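Local coordinates for alpha-galactosidase (Thermus thermophilus, PDB 6LCJ), which probably hydrolyses terminal alpha-galactosidic bonds as a hexameric, thermostable glycoside hydrolase of the GH36 family, at residues A318-R321 with K322-R326; R447-A450 with F451-R454; R459-G462 with P463-R467. All blocks are in the same frame, centred on the assembly; numbering follows the deposited sequence.

Overall arrangement
Contact 1 lies on helix 317-331, which joins strands 298-303 and 335-338 of the eight-stranded parallel sheet, consistent with the TIM barrel of the melibiase family. Contacts 2 and 3 follow in series on the other side of the chain's centre: their centres are about 37 and 36 Å from that of contact 1. Between themselves they are closer, about 22 Å between centres and about 11 Å between nearest atoms, as helix 442-453 leads into the hairpin of strands 458-462 and 465-468. None of the three touches another. In TIM-barrel glycosidases the active site sits at the C-terminal ends of the barrel strands; these contacts concern a connecting helix and the C-terminal region.

Contact 1. Residues A318-R321 with K322-R326; sequences ARYR and KAMAR
Tyr320 and Met324 meet one turn apart on helix 317-331, the helix of a beta-alpha-beta unit between strands 298-303 and 335-338. The phenol ring offers one face to the methionine chain: Met324 CG stands 3.6 Å from the Tyr320 ring centroid and 20° off its normal, a CH-pi contact displaced toward the rim, near CZ and CE1. The sulfur, oblique to the ring, adds a Met-aromatic contact, with Met324 SD 4.7 Å from the Tyr320 centroid. Both first torsions favour this meeting: the Tyr320 ring is anti to its own N (chi1 168°), which lays it along the helix toward the next turn, while Met324 CG points back beside its own N (chi1 -68°). The phenol oxygen is hydrogen-bonded to Ser346 OG, and this should help to fix the tilt of the ring.

The Arg321 side chain extends off the helix, its NH1 hydrogen-bonded to Leu347 O and Ala345 O. Lys322 instead folds back over the preceding turn, its CG 3.6 Å from Ala318 O, although its backbone N bonds only weakly to that carbonyl. The next two i to i+4 bonds are sounder: Ala323 N reaches Arg319 O at 3.0 Å, and Met324 N meets Tyr320 O at 2.9 Å.

Contact 2. Residues R447-A450 with F451-R454; sequences RLEA and FLAR
The Phe451 ring has Leu448 O at its edge, near its plane, close to the end of helix 442-453; just past that end, the Arg454 guanidinium has Ala450 O at its edge, in plane, a long approach with Arg454 NH1 3.8 Å from Ala450 O. Around the same phenylalanine, Lys431 makes a cation-pi contact, His426 meets the ring edge-to-face, and Phe406 packs with its plane at about 60°, so the ring packs this helix on helix 415-428 through His426 and Ala425. Within its own helix its CD2 atom is only loosely approached, at 4.3 Å from Leu448 CD1.

The closer apolar pair is Leu448 with Leu452, whose chains cross obliquely with Leu448 CD1 3.9 Å from Leu452 CD1. Leu448 reaches forward because its CG is anti to its N (chi1 171°), whereas Leu452 CG lies beside its own N and leans back. With an alanine in place of this second leucine, Leu448 CD1 would probably lose its partner and a gap would open beside it and Phe190.

Glu449 crosses Leu452 at about a right angle; its OE2 is hydrogen-bonded to Ser189 and lies 3.9 Å from Ala453 CB. Backbone bonds mark where the helix ends: Ala453 N bonds to Glu449 O at 2.8 Å, but Arg454, the first residue to leave helical angles, makes a weak hydrogen bond, its N 3.2 Å from Ala450 O with an N-H...O angle of 122°.

Contact 3. Residues R459-G462 with P463-R467; sequences RRLG and PYRFR
Arg465 O is gripped by two successive amides, Leu461 N at 2.8 Å and Gly462 N at 3.2 Å, a pattern that fits a classic beta bulge in the hairpin of strands 458-462 and 465-468. The second donor lies in the carbonyl plane, on a lone pair. Beyond the bulge the strands pair regularly: Arg459 and Arg467 form an antiparallel hydrogen-bonded pair, with Arg467 N 2.7 Å from Arg459 O.

On the sheet face of Arg460 and Phe466, the two chains run side by side. Arg460 CG sits over the ring, 3.8 Å from the Phe466 centroid, and the guanidinium plane is turned 29° from the ring plane, with Phe466 CZ over its face. The ring also meets Phe427 edge-to-face. On the other sheet face the like-charged Arg459 and Arg467 come close, NH2 to NH2, while Leu461 CB lies over one face of the Arg465 guanidinium, 3.7 Å from Arg465 NH2, and Arg465 NE forms a salt bridge with Glu472.

The Arg460 chain, extended from CG to NE, carries its end forward to the turn. There its NE bonds to Gly462 O, and Arg460 NH2, also bonded to Leu388 O, meets Pro463 O in the guanidinium plane at 2.9 Å, nearly straight at 167°.

Contact 1. Residues A318-R321 with K322-R326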
loop_
_atom_site.group_PDB
_atom_site.type_symbol
_atom_site.label_atom_id
_atom_site.label_comp_id
_atom_site.label_asym_id
_atom_site.label_seq_id
_atom_site.Cartn_x
_atom_site.Cartn_y
_atom_site.Cartn_z
ATOM N N ALA E 318 -7.831 10.962 37.407
ATOM C CA ALA E 318 -8.631 10.692 38.611
ATOM C C ALA E 318 -8.069 9.525 39.429
ATOM O O ALA E 318 -7.982 9.622 40.659
ATOM C CB ALA E 318 -10.096 10.424 38.250
ATOM N N ARG E 319 -7.697 8.412 38.778
ATOM C CA ARG E 319 -7.014 7.331 39.493
ATOM C C ARG E 319 -5.704 7.822 40.093
ATOM O O ARG E 319 -5.371 7.500 41.241
ATOM C CB ARG E 319 -6.716 6.142 38.565
ATOM C CG ARG E 319 -7.913 5.301 38.171
ATOM C CD ARG E 319 -7.572 4.342 37.018
ATOM N NE ARG E 319 -6.138 4.343 36.761
ATOM C CZ ARG E 319 -5.602 4.354 35.542
ATOM N NH1 ARG E 319 -6.402 4.340 34.470
ATOM N NH2 ARG E 319 -4.265 4.392 35.395
ATOM N N TYR E 320 -4.933 8.580 39.308
ATOM C CA TYR E 320 -3.624 9.043 39.755
ATOM C C TYR E 320 -3.740 9.896 41.006
ATOM O O TYR E 320 -2.952 9.745 41.947
ATOM C CB TYR E 320 -2.944 9.834 38.632
ATOM C CG TYR E 320 -1.711 10.600 39.043
ATOM C CD1 TYR E 320 -0.468 9.970 39.128
ATOM C CD2 TYR E 320 -1.784 11.958 39.341
ATOM C CE1 TYR E 320 0.671 10.687 39.500
ATOM C CE2 TYR E 320 -0.661 12.683 39.711
ATOM C CZ TYR E 320 0.559 12.050 39.787
ATOM O OH TYR E 320 1.668 12.779 40.154
ATOM N N ARG E 321 -4.718 10.799 41.036
ATOM C CA ARG E 321 -4.823 11.716 42.161
ATOM C C ARG E 321 -5.182 10.979 43.450
ATOM O O ARG E 321 -4.645 11.294 44.520
ATOM C CB ARG E 321 -5.845 12.801 41.844
ATOM C CG ARG E 321 -6.046 13.777 42.951
ATOM C CD ARG E 321 -5.221 15.001 42.728
ATOM N NE ARG E 321 -5.478 16.018 43.740
ATOM C CZ ARG E 321 -4.700 17.079 43.922
ATOM N NH1 ARG E 321 -3.628 17.251 43.158
ATOM N NH2 ARG E 321 -4.988 17.968 44.858
ATOM N N LYS E 322 -6.083 9.989 43.368
ATOM C CA LYS E 322 -6.433 9.203 44.547
ATOM C C LYS E 322 -5.255 8.362 45.028
ATOM O O LYS E 322 -5.022 8.250 46.234
ATOM C CB LYS E 322 -7.638 8.318 44.257
ATOM C CG LYS E 322 -8.940 9.090 44.101
ATOM C CD LYS E 322 -10.087 8.181 43.629
ATOM C CE LYS E 322 -11.047 8.900 42.664
ATOM N NZ LYS E 322 -11.309 8.065 41.435
ATOM N N ALA E 323 -4.487 7.780 44.107
ATOM C CA ALA E 323 -3.301 7.028 44.513
ATOM C C ALA E 323 -2.276 7.937 45.186
ATOM O O ALA E 323 -1.716 7.592 46.233
ATOM C CB ALA E 323 -2.671 6.331 43.305
ATOM N N MET E 324 -2.011 9.103 44.595
ATOM C CA MET E 324 -1.032 10.013 45.177
ATOM C C MET E 324 -1.516 10.596 46.498
ATOM O O MET E 324 -0.704 10.852 47.390
ATOM C CB MET E 324 -0.702 11.140 44.192
ATOM C CG MET E 324 0.057 10.701 42.952
ATOM S SD MET E 324 1.479 9.649 43.327
ATOM C CE MET E 324 0.763 8.115 42.884
ATOM N N ALA E 325 -2.823 10.836 46.632
ATOM C CA ALA E 325 -3.359 11.321 47.899
ATOM C C ALA E 325 -3.088 10.335 49.030
ATOM O O ALA E 325 -2.837 10.739 50.168
ATOM C CB ALA E 325 -4.853 11.585 47.759
ATOM N N ARG E 326 -3.115 9.041 48.734
ATOM C CA ARG E 326 -2.797 8.060 49.755
ATOM C C ARG E 326 -1.312 8.094 50.083
ATOM O O ARG E 326 -0.920 7.981 51.250
ATOM C CB ARG E 326 -3.246 6.668 49.288
ATOM C CG ARG E 326 -2.747 5.506 50.145
ATOM C CD ARG E 326 -3.438 5.407 51.538
ATOM N NE ARG E 326 -2.656 4.570 52.461
ATOM C CZ ARG E 326 -2.138 4.999 53.612
ATOM N NH1 ARG E 326 -2.326 6.256 54.001
ATOM N NH2 ARG E 326 -1.416 4.176 54.363
#

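Contact 2. Residues R447-A450 with F451-R454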
loop_
_atom_site.group_PDB
_atom_site.type_symbol
_atom_site.label_atom_id
_atom_site.label_comp_id
_atom_site.label_asym_id
_atom_site.label_seq_id
_atom_site.Cartn_x
_atom_site.Cartn_y
_atom_site.Cartn_z
ATOM N N ARG E 447 32.348 28.795 44.257
ATOM C CA ARG E 447 31.109 29.185 43.599
ATOM C C ARG E 447 29.929 28.391 44.131
ATOM O O ARG E 447 28.854 28.957 44.346
ATOM C CB ARG E 447 31.241 29.032 42.095
ATOM C CG ARG E 447 31.739 30.307 41.479
ATOM C CD ARG E 447 32.099 30.133 40.052
ATOM N NE ARG E 447 30.928 29.965 39.209
ATOM C CZ ARG E 447 30.699 28.886 38.478
ATOM N NH1 ARG E 447 31.572 27.878 38.495
ATOM N NH2 ARG E 447 29.601 28.818 37.733
ATOM N N LEU E 448 30.119 27.086 44.368
ATOM C CA LEU E 448 29.037 26.260 44.894
ATOM C C LEU E 448 28.596 26.738 46.275
ATOM O O LEU E 448 27.394 26.864 46.541
ATOM C CB LEU E 448 29.464 24.791 44.944
ATOM C CG LEU E 448 28.503 23.832 45.680
ATOM C CD1 LEU E 448 27.080 23.815 45.041
ATOM C CD2 LEU E 448 29.080 22.415 45.811
ATOM N N GLU E 449 29.545 27.039 47.162
ATOM C CA GLU E 449 29.164 27.513 48.490
ATOM C C GLU E 449 28.453 28.864 48.433
ATOM O O GLU E 449 27.457 29.071 49.131
ATOM C CB GLU E 449 30.385 27.582 49.407
ATOM C CG GLU E 449 30.033 27.855 50.877
ATOM C CD GLU E 449 28.924 26.936 51.462
ATOM O OE1 GLU E 449 28.688 25.805 50.963
ATOM O OE2 GLU E 449 28.285 27.352 52.453
ATOM N N ALA E 450 28.945 29.804 47.624
ATOM C CA ALA E 450 28.228 31.070 47.515
ATOM C C ALA E 450 26.831 30.870 46.931
ATOM O O ALA E 450 25.895 31.594 47.288
ATOM C CB ALA E 450 29.032 32.067 46.683
ATOM N N PHE E 451 26.667 29.882 46.054
ATOM C CA PHE E 451 25.347 29.572 45.504
ATOM C C PHE E 451 24.395 29.098 46.604
ATOM O O PHE E 451 23.267 29.592 46.724
ATOM C CB PHE E 451 25.514 28.521 44.401
ATOM C CG PHE E 451 24.225 27.907 43.899
ATOM C CD1 PHE E 451 23.375 28.620 43.053
ATOM C CD2 PHE E 451 23.901 26.588 44.219
ATOM C CE1 PHE E 451 22.215 28.046 42.557
ATOM C CE2 PHE E 451 22.740 25.994 43.718
ATOM C CZ PHE E 451 21.892 26.731 42.890
ATOM N N LEU E 452 24.857 28.163 47.438
ATOM C CA LEU E 452 24.033 27.633 48.517
ATOM C C LEU E 452 23.763 28.677 49.592
ATOM O O LEU E 452 22.634 28.788 50.080
ATOM C CB LEU E 452 24.712 26.415 49.132
ATOM C CG LEU E 452 24.814 25.227 48.181
ATOM C CD1 LEU E 452 25.766 24.163 48.701
ATOM C CD2 LEU E 452 23.437 24.652 47.954
ATOM N N ALA E 453 24.779 29.456 49.971
ATOM C CA ALA E 453 24.698 30.277 51.175
ATOM C C ALA E 453 24.039 31.628 50.949
ATOM O O ALA E 453 23.772 32.329 51.928
ATOM C CB ALA E 453 26.093 30.495 51.763
ATOM N N ARG E 454 23.779 32.017 49.708
ATOM C CA ARG E 454 23.295 33.355 49.410
ATOM C C ARG E 454 21.920 33.298 48.767
ATOM O O ARG E 454 21.548 32.317 48.123
ATOM C CB ARG E 454 24.247 34.114 48.479
ATOM C CG ARG E 454 25.420 34.742 49.186
ATOM C CD ARG E 454 26.564 35.039 48.224
ATOM N NE ARG E 454 26.278 36.195 47.379
ATOM C CZ ARG E 454 25.932 36.123 46.097
ATOM N NH1 ARG E 454 25.821 34.932 45.492
ATOM N NH2 ARG E 454 25.691 37.243 45.423
#

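Contact 3. Residues R459-G462 with P463-R467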
loop_
_atom_site.group_PDB
_atom_site.type_symbol
_atom_site.label_atom_id
_atom_site.label_comp_id
_atom_site.label_asym_id
_atom_site.label_seq_id
_atom_site.Cartn_x
_atom_site.Cartn_y
_atom_site.Cartn_z
ATOM N N ARG E 459 14.542 38.852 39.317
ATOM C CA ARG E 459 13.323 39.518 38.905
ATOM C C ARG E 459 13.101 39.184 37.443
ATOM O O ARG E 459 14.065 39.087 36.677
ATOM C CB ARG E 459 13.431 41.038 39.124
ATOM C CG ARG E 459 12.479 41.878 38.288
ATOM C CD ARG E 459 12.142 43.177 38.999
ATOM N NE ARG E 459 13.335 43.784 39.589
ATOM C CZ ARG E 459 14.161 44.600 38.937
ATOM N NH1 ARG E 459 13.924 44.914 37.666
ATOM N NH2 ARG E 459 15.226 45.104 39.553
ATOM N N ARG E 460 11.846 38.987 37.051
ATOM C CA ARG E 460 11.536 38.725 35.652
ATOM C C ARG E 460 11.215 40.026 34.931
ATOM O O ARG E 460 10.342 40.785 35.361
ATOM C CB ARG E 460 10.370 37.750 35.506
ATOM C CG ARG E 460 10.551 36.780 34.335
ATOM C CD ARG E 460 9.407 35.783 34.246
ATOM N NE ARG E 460 9.580 34.881 33.118
ATOM C CZ ARG E 460 9.091 33.644 33.082
ATOM N NH1 ARG E 460 8.402 33.184 34.120
ATOM N NH2 ARG E 460 9.295 32.864 32.020
ATOM N N LEU E 461 11.924 40.279 33.837
ATOM C CA LEU E 461 11.696 41.463 33.025
ATOM C C LEU E 461 10.811 41.184 31.830
ATOM O O LEU E 461 10.158 42.099 31.324
ATOM C CB LEU E 461 13.032 42.035 32.548
ATOM C CG LEU E 461 14.041 42.164 33.688
ATOM C CD1 LEU E 461 15.427 42.498 33.164
ATOM C CD2 LEU E 461 13.567 43.198 34.704
ATOM N N GLY E 462 10.782 39.936 31.381
ATOM C CA GLY E 462 9.952 39.513 30.283
ATOM C C GLY E 462 9.889 38.004 30.262
ATOM O O GLY E 462 10.445 37.330 31.135
ATOM N N PRO E 463 9.215 37.442 29.259
ATOM C CA PRO E 463 9.094 35.972 29.184
ATOM C C PRO E 463 10.426 35.226 29.213
ATOM O O PRO E 463 10.488 34.112 29.746
ATOM C CB PRO E 463 8.356 35.762 27.854
ATOM C CG PRO E 463 7.582 37.045 27.652
ATOM C CD PRO E 463 8.442 38.132 28.211
ATOM N N TYR E 464 11.497 35.803 28.663
ATOM C CA TYR E 464 12.777 35.112 28.589
ATOM C C TYR E 464 13.919 35.965 29.122
ATOM O O TYR E 464 15.089 35.645 28.891
ATOM C CB TYR E 464 13.052 34.669 27.151
ATOM C CG TYR E 464 11.861 33.947 26.587
ATOM C CD1 TYR E 464 11.442 32.734 27.135
ATOM C CD2 TYR E 464 11.116 34.495 25.554
ATOM C CE1 TYR E 464 10.330 32.069 26.646
ATOM C CE2 TYR E 464 10.004 33.839 25.050
ATOM C CZ TYR E 464 9.608 32.628 25.602
ATOM O OH TYR E 464 8.496 31.972 25.104
ATOM N N ARG E 465 13.606 37.030 29.847
ATOM C CA ARG E 465 14.616 37.935 30.369
ATOM C C ARG E 465 14.451 38.035 31.873
ATOM O O ARG E 465 13.381 38.402 32.363
ATOM C CB ARG E 465 14.511 39.311 29.715
ATOM C CG ARG E 465 14.231 39.270 28.213
ATOM C CD ARG E 465 14.923 40.420 27.477
ATOM N NE ARG E 465 15.178 41.572 28.344
ATOM C CZ ARG E 465 14.250 42.439 28.748
ATOM N NH1 ARG E 465 12.983 42.284 28.364
ATOM N NH2 ARG E 465 14.587 43.450 29.548
ATOM N N PHE E 466 15.504 37.702 32.597
ATOM C CA PHE E 466 15.523 37.855 34.036
ATOM C C PHE E 466 16.653 38.796 34.409
ATOM O O PHE E 466 17.596 39.009 33.641
ATOM C CB PHE E 466 15.697 36.507 34.739
ATOM C CG PHE E 466 14.616 35.518 34.414
ATOM C CD1 PHE E 466 14.535 34.945 33.152
ATOM C CD2 PHE E 466 13.679 35.165 35.365
ATOM C CE1 PHE E 466 13.536 34.055 32.843
ATOM C CE2 PHE E 466 12.685 34.261 35.064
ATOM C CZ PHE E 466 12.609 33.709 33.799
ATOM N N ARG E 467 16.528 39.384 35.585
ATOM C CA ARG E 467 17.614 40.126 36.196
ATOM C C ARG E 467 17.993 39.366 37.454
ATOM O O ARG E 467 17.216 39.317 38.411
ATOM C CB ARG E 467 17.218 41.568 36.499
ATOM C CG ARG E 467 18.400 42.521 36.411
ATOM C CD ARG E 467 17.973 43.960 36.146
ATOM N NE ARG E 467 17.763 44.710 37.386
ATOM C CZ ARG E 467 18.735 45.057 38.229
ATOM N NH1 ARG E 467 19.998 44.723 37.979
ATOM N NH2 ARG E 467 18.443 45.746 39.328
#